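Deferrochelatase (Vibrio cholerae, PDB 5DE0) binds heme b and probably acts as a peroxidase of the dye-decolorizing (DyP) family. Local coordinates at residues 138-141 with 145-148; 184-189 with 278-283. All blocks are in the same frame, centred on the assembly; numbering follows the deposited sequence.

Contact 1. Residues 138-141 with 145-148; sequences DARD and FIDG. With HEM (protoporphyrin IX containing Fe), chain F.
Arg140 and Ile146 face each other where the heme-binding loop folds back on itself. Residues 145-148 belong to the GXXDG motif of DyP-type peroxidases, here Gly144 to Gly148. A single beta bridge joins the two backbones. Asp147 N donates to Ala139 O at 3.0 Å and Asp141 N donates to Phe145 O at 2.8 Å, one bond on either side of the Arg140-Ile146 pairing. Ile146 CG1 sits over the centre of one face of the Arg140 guanidinium, 3.5 Å from Arg140 CZ. The Arg140 chain bends at chi3 (86°), which turns the planar group against Ile146. Asp138 sits at the guanidinium edge in a salt bridge, Arg140 NH1 to Asp138 OD2 at 2.6 Å, though the hydrogen-bond geometry is weak. Arg140 NE bonds to Gly144 O.

Other atoms of the loop meet the heme. Gly148 N donates to propionate oxygen O1D at 2.6 Å, and its backbone (phi 111°) suits a glycine. Asp141 turns its carboxylate to a vinyl group, with OD2 3.4 Å from heme CBC. The same OD2 accepts hydrogen bonds from Thr143 N and His181 NE2, which fix the carboxylate. Asp147 OD1 comes within 3.6 Å of heme O1D, but its salt-bridge partner is Arg233, which also bonds the heme.

The loop runs between strand 125-134 and helix 155-161. Phe145 CB is directed away from residues 138-141, and the Phe145 side chain packs on Gln194, Glu195 and Ile198 of helix 191-198. Asp141 and Asp147 touch Leu247 of strand 247-253.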
# COMPACT_ATOMS: atom_id res chain seq x y z
N ASP B 138 -10.35 11.97 7.97
CA ASP B 138 -10.52 12.11 9.41
C ASP B 138 -11.08 10.83 10.02
O ASP B 138 -12.24 10.79 10.43
CB ASP B 138 -11.42 13.31 9.75
CG ASP B 138 -12.67 13.36 8.89
OD1 ASP B 138 -12.57 13.16 7.67
OD2 ASP B 138 -13.76 13.61 9.45
N ALA B 139 -10.25 9.80 10.06
CA ALA B 139 -10.61 8.50 10.63
C ALA B 139 -11.90 7.95 10.03
O ALA B 139 -12.78 7.49 10.75
CB ALA B 139 -10.73 8.59 12.15
N ARG B 140 -12.01 8.02 8.71
CA ARG B 140 -13.22 7.56 8.03
C ARG B 140 -12.99 6.24 7.31
O ARG B 140 -11.90 5.96 6.83
CB ARG B 140 -13.71 8.61 7.04
CG ARG B 140 -13.76 10.03 7.59
CD ARG B 140 -14.58 10.95 6.70
NE ARG B 140 -16.00 10.89 7.02
CZ ARG B 140 -16.62 11.75 7.82
NH1 ARG B 140 -15.95 12.74 8.39
NH2 ARG B 140 -17.92 11.62 8.05
N ASP B 141 -14.04 5.43 7.24
CA ASP B 141 -14.06 4.28 6.36
C ASP B 141 -14.29 4.80 4.95
O ASP B 141 -14.73 5.94 4.77
CB ASP B 141 -15.16 3.29 6.78
CG ASP B 141 -15.18 2.04 5.93
OD1 ASP B 141 -14.38 1.12 6.20
OD2 ASP B 141 -16.00 1.96 5.00
N PHE B 145 -18.26 7.18 6.26
CA PHE B 145 -18.63 7.29 7.67
C PHE B 145 -17.41 7.14 8.57
O PHE B 145 -16.50 6.36 8.28
CB PHE B 145 -19.67 6.23 8.04
CG PHE B 145 -21.05 6.52 7.51
CD1 PHE B 145 -21.34 6.37 6.16
CD2 PHE B 145 -22.06 6.93 8.36
CE1 PHE B 145 -22.60 6.63 5.67
CE2 PHE B 145 -23.34 7.19 7.88
CZ PHE B 145 -23.60 7.04 6.53
N ILE B 146 -17.39 7.89 9.67
CA ILE B 146 -16.31 7.80 10.64
C ILE B 146 -16.34 6.44 11.34
O ILE B 146 -17.40 5.98 11.77
CB ILE B 146 -16.39 8.92 11.69
CG1 ILE B 146 -16.34 10.29 11.00
CG2 ILE B 146 -15.27 8.79 12.71
CD1 ILE B 146 -16.43 11.46 11.96
N ASP B 147 -15.18 5.81 11.45
CA ASP B 147 -15.07 4.51 12.12
C ASP B 147 -14.29 4.63 13.42
O ASP B 147 -13.16 5.12 13.43
CB ASP B 147 -14.42 3.49 11.19
CG ASP B 147 -14.38 2.10 11.79
OD1 ASP B 147 -15.26 1.78 12.62
OD2 ASP B 147 -13.47 1.32 11.44
N GLY B 148 -14.89 4.18 14.51
CA GLY B 148 -14.24 4.20 15.81
C GLY B 148 -14.84 5.20 16.78
O GLY B 148 -14.26 5.50 17.82
CHA HEM F . -19.50 0.67 15.04
CHB HEM F . -18.33 -4.01 15.58
CHC HEM F . -17.72 -4.46 10.78
CHD HEM F . -18.03 0.36 10.37
C1A HEM F . -19.24 -0.56 15.61
C2A HEM F . -19.32 -0.89 17.02
C3A HEM F . -18.99 -2.17 17.17
C4A HEM F . -18.70 -2.71 15.86
CMA HEM F . -18.94 -2.97 18.49
CAA HEM F . -19.71 0.09 18.14
CBA HEM F . -21.15 -0.19 18.56
CGA HEM F . -21.62 0.85 19.54
O1A HEM F . -21.98 1.97 19.09
O2A HEM F . -21.64 0.55 20.76
C1B HEM F . -18.15 -4.55 14.33
C2B HEM F . -18.03 -5.96 14.04
C3B HEM F . -17.86 -6.11 12.73
C4B HEM F . -17.87 -4.78 12.12
CMB HEM F . -18.09 -7.11 15.07
CAB HEM F . -17.69 -7.49 12.05
CBB HEM F . -17.47 -7.62 10.74
C1C HEM F . -17.71 -3.19 10.24
C2C HEM F . -17.47 -2.84 8.85
C3C HEM F . -17.56 -1.50 8.75
C4C HEM F . -17.86 -0.97 10.06
CMC HEM F . -17.17 -3.87 7.74
CAC HEM F . -17.40 -0.58 7.51
CBC HEM F . -17.24 -1.00 6.26
C1D HEM F . -18.56 0.88 11.53
C2D HEM F . -19.10 2.21 11.68
C3D HEM F . -19.56 2.31 13.14
C4D HEM F . -19.25 1.03 13.73
CMD HEM F . -19.20 3.31 10.60
CAD HEM F . -20.22 3.52 13.83
CBD HEM F . -19.16 4.47 14.38
CGD HEM F . -18.38 3.78 15.47
O1D HEM F . -17.26 3.28 15.19
O2D HEM F . -18.87 3.74 16.63
NA HEM F . -18.86 -1.70 14.93
NB HEM F . -18.05 -3.86 13.14
NC HEM F . -17.95 -2.03 10.95
ND HEM F . -18.67 0.22 12.75
FE HEM F . -18.47 -1.84 12.92

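Contact 2. Residues 184-189 with 278-283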
# COMPACT_ATOMS: atom_id res chain seq x y z
N PRO B 184 -19.59 1.60 -5.81
CA PRO B 184 -20.64 2.13 -6.69
C PRO B 184 -22.06 1.84 -6.20
O PRO B 184 -22.91 2.72 -6.26
CB PRO B 184 -20.38 1.41 -8.02
CG PRO B 184 -18.92 1.11 -7.99
CD PRO B 184 -18.62 0.77 -6.56
N ALA B 185 -22.30 0.62 -5.73
CA ALA B 185 -23.61 0.24 -5.21
C ALA B 185 -23.96 1.07 -3.98
O ALA B 185 -25.11 1.47 -3.79
CB ALA B 185 -23.65 -1.24 -4.88
N TRP B 186 -22.96 1.33 -3.15
CA TRP B 186 -23.15 2.14 -1.95
C TRP B 186 -23.37 3.60 -2.30
O TRP B 186 -24.08 4.33 -1.60
CB TRP B 186 -21.94 1.99 -1.02
CG TRP B 186 -21.98 2.90 0.17
CD1 TRP B 186 -21.28 4.05 0.34
CD2 TRP B 186 -22.77 2.74 1.35
NE1 TRP B 186 -21.57 4.62 1.55
CE2 TRP B 186 -22.49 3.83 2.19
CE3 TRP B 186 -23.69 1.77 1.78
CZ2 TRP B 186 -23.09 3.98 3.44
CZ3 TRP B 186 -24.28 1.93 3.02
CH2 TRP B 186 -23.98 3.03 3.84
N ASN B 187 -22.77 4.04 -3.41
CA ASN B 187 -22.88 5.42 -3.86
C ASN B 187 -24.29 5.77 -4.32
O ASN B 187 -24.69 6.94 -4.29
CB ASN B 187 -21.88 5.68 -4.99
CG ASN B 187 -21.84 7.15 -5.41
OD1 ASN B 187 -22.01 8.05 -4.58
ND2 ASN B 187 -21.63 7.38 -6.70
N ARG B 188 -25.05 4.76 -4.74
CA ARG B 188 -26.40 4.97 -5.24
C ARG B 188 -27.32 5.52 -4.15
O ARG B 188 -28.18 6.35 -4.43
CB ARG B 188 -26.98 3.66 -5.79
CG ARG B 188 -26.13 3.00 -6.86
CD ARG B 188 -27.00 2.23 -7.86
NE ARG B 188 -28.06 1.47 -7.21
CZ ARG B 188 -27.99 0.18 -6.92
NH1 ARG B 188 -26.91 -0.52 -7.24
NH2 ARG B 188 -29.01 -0.43 -6.32
N LEU B 189 -27.12 5.07 -2.92
CA LEU B 189 -27.95 5.50 -1.80
C LEU B 189 -27.64 6.94 -1.39
O LEU B 189 -26.48 7.36 -1.39
CB LEU B 189 -27.76 4.57 -0.60
CG LEU B 189 -28.54 3.25 -0.60
CD1 LEU B 189 -28.03 2.28 -1.66
CD2 LEU B 189 -28.51 2.61 0.78
N LEU B 278 -23.85 -5.26 5.11
CA LEU B 278 -23.32 -6.40 4.36
C LEU B 278 -23.90 -6.49 2.95
O LEU B 278 -23.57 -7.40 2.19
CB LEU B 278 -23.59 -7.69 5.12
CG LEU B 278 -22.87 -7.80 6.47
CD1 LEU B 278 -23.23 -9.09 7.19
CD2 LEU B 278 -21.36 -7.69 6.28
N ARG B 279 -24.77 -5.54 2.60
CA ARG B 279 -25.28 -5.43 1.24
C ARG B 279 -24.25 -4.78 0.33
O ARG B 279 -24.31 -4.91 -0.89
CB ARG B 279 -26.58 -4.62 1.21
CG ARG B 279 -27.78 -5.32 1.82
CD ARG B 279 -28.92 -4.34 2.00
NE ARG B 279 -29.23 -3.61 0.77
CZ ARG B 279 -29.93 -2.49 0.72
NH1 ARG B 279 -30.41 -1.95 1.84
NH2 ARG B 279 -30.16 -1.90 -0.44
N PHE B 280 -23.30 -4.08 0.94
CA PHE B 280 -22.35 -3.27 0.19
C PHE B 280 -20.90 -3.64 0.48
O PHE B 280 -19.98 -2.98 0.01
CB PHE B 280 -22.59 -1.79 0.50
CG PHE B 280 -24.02 -1.36 0.34
CD1 PHE B 280 -24.51 -0.99 -0.89
CD2 PHE B 280 -24.88 -1.34 1.43
CE1 PHE B 280 -25.83 -0.60 -1.04
CE2 PHE B 280 -26.20 -0.95 1.29
CZ PHE B 280 -26.67 -0.58 0.05
N THR B 281 -20.71 -4.69 1.27
CA THR B 281 -19.37 -5.20 1.54
C THR B 281 -19.42 -6.70 1.83
O THR B 281 -20.44 -7.22 2.25
CB THR B 281 -18.71 -4.47 2.73
OG1 THR B 281 -17.34 -4.89 2.86
CG2 THR B 281 -19.45 -4.75 4.03
N LYS B 282 -18.30 -7.38 1.57
CA LYS B 282 -18.22 -8.82 1.77
C LYS B 282 -16.90 -9.21 2.43
O LYS B 282 -15.84 -8.73 2.04
CB LYS B 282 -18.38 -9.56 0.44
CG LYS B 282 -19.72 -9.35 -0.25
CD LYS B 282 -19.78 -10.07 -1.58
CE LYS B 282 -21.14 -9.89 -2.24
NZ LYS B 282 -21.21 -10.60 -3.55
N ALA B 283 -16.98 -10.10 3.42
CA ALA B 283 -15.78 -10.62 4.07
C ALA B 283 -15.10 -11.64 3.16
O ALA B 283 -15.76 -12.52 2.61
CB ALA B 283 -16.13 -11.24 5.41
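Phe280 packs into helix 183-188 and loses more surface in this contact than any other residue. The C-terminal half of the chain has a ferredoxin-like sheet, a four-stranded antiparallel sheet with strand order 2-3-1-4. Its strands 172-181 and 281-291 are neighbours. Helix 183-188 follows the first of these directly, and Phe280 stands just before the second. The contact therefore packs the helix at the end of one strand against the turn that opens the next. Backbone hydrogen bonding between Phe280 and Asn182 joins the two strand ends. No hydrogen bond joins the two segments themselves, and the contact is largely apolar.

Trp186 is the chief partner of Phe280. Its six-membered ring turns an edge to the face of Phe280 in a T-shaped stack, with centroids 5.0 Å apart and planes at 77°. The touching atom is Trp186 CE3, 3.3 Å from Phe280 CD2 and toward the rim of the phenyl ring. Chi1 of 173° sets Trp186 CG opposite the backbone N and brings the CE3-CZ3 edge onto the Phe280 face. The indole NE1 bonds to Thr143 O, which fixes the far edge. Trp186 also packs on Val197 and Ile198 of helix 191-198.

Leu189, where the helix has given way to loop, reaches the end of the phenyl ring. Its CD1 branch is 3.6 Å from Phe280 CZ, and CD2 lies near the same atom. Ala185 O lies 3.5 Å from Phe280 CE1, and Ala185 CB is 4.1 Å from Phe280 CD1. On the face opposite Trp186, Arg279 CB stands 3.6 Å above the plane of the Phe280 ring.

Overall arrangement
Both contacts are partly buried, and both border the heme region of the C-terminal half. Contact 1 runs from the buried Asp141 to the exposed Asp138. In contact 2 the buried Phe280 and Trp186 form the centre. Contact 1 is mostly backbone and polar, and it binds the heme directly. Contact 2 is an apolar aromatic cluster, with the Phe280 side chain about 8 Å from the heme. Their centres are 16 Å apart, yet they touch: Phe145 CE1 meets Trp186 CZ2 at 3.5 Å. Both also pack on helix 191-198. Thr143 and His181 each bond to a residue of both contacts.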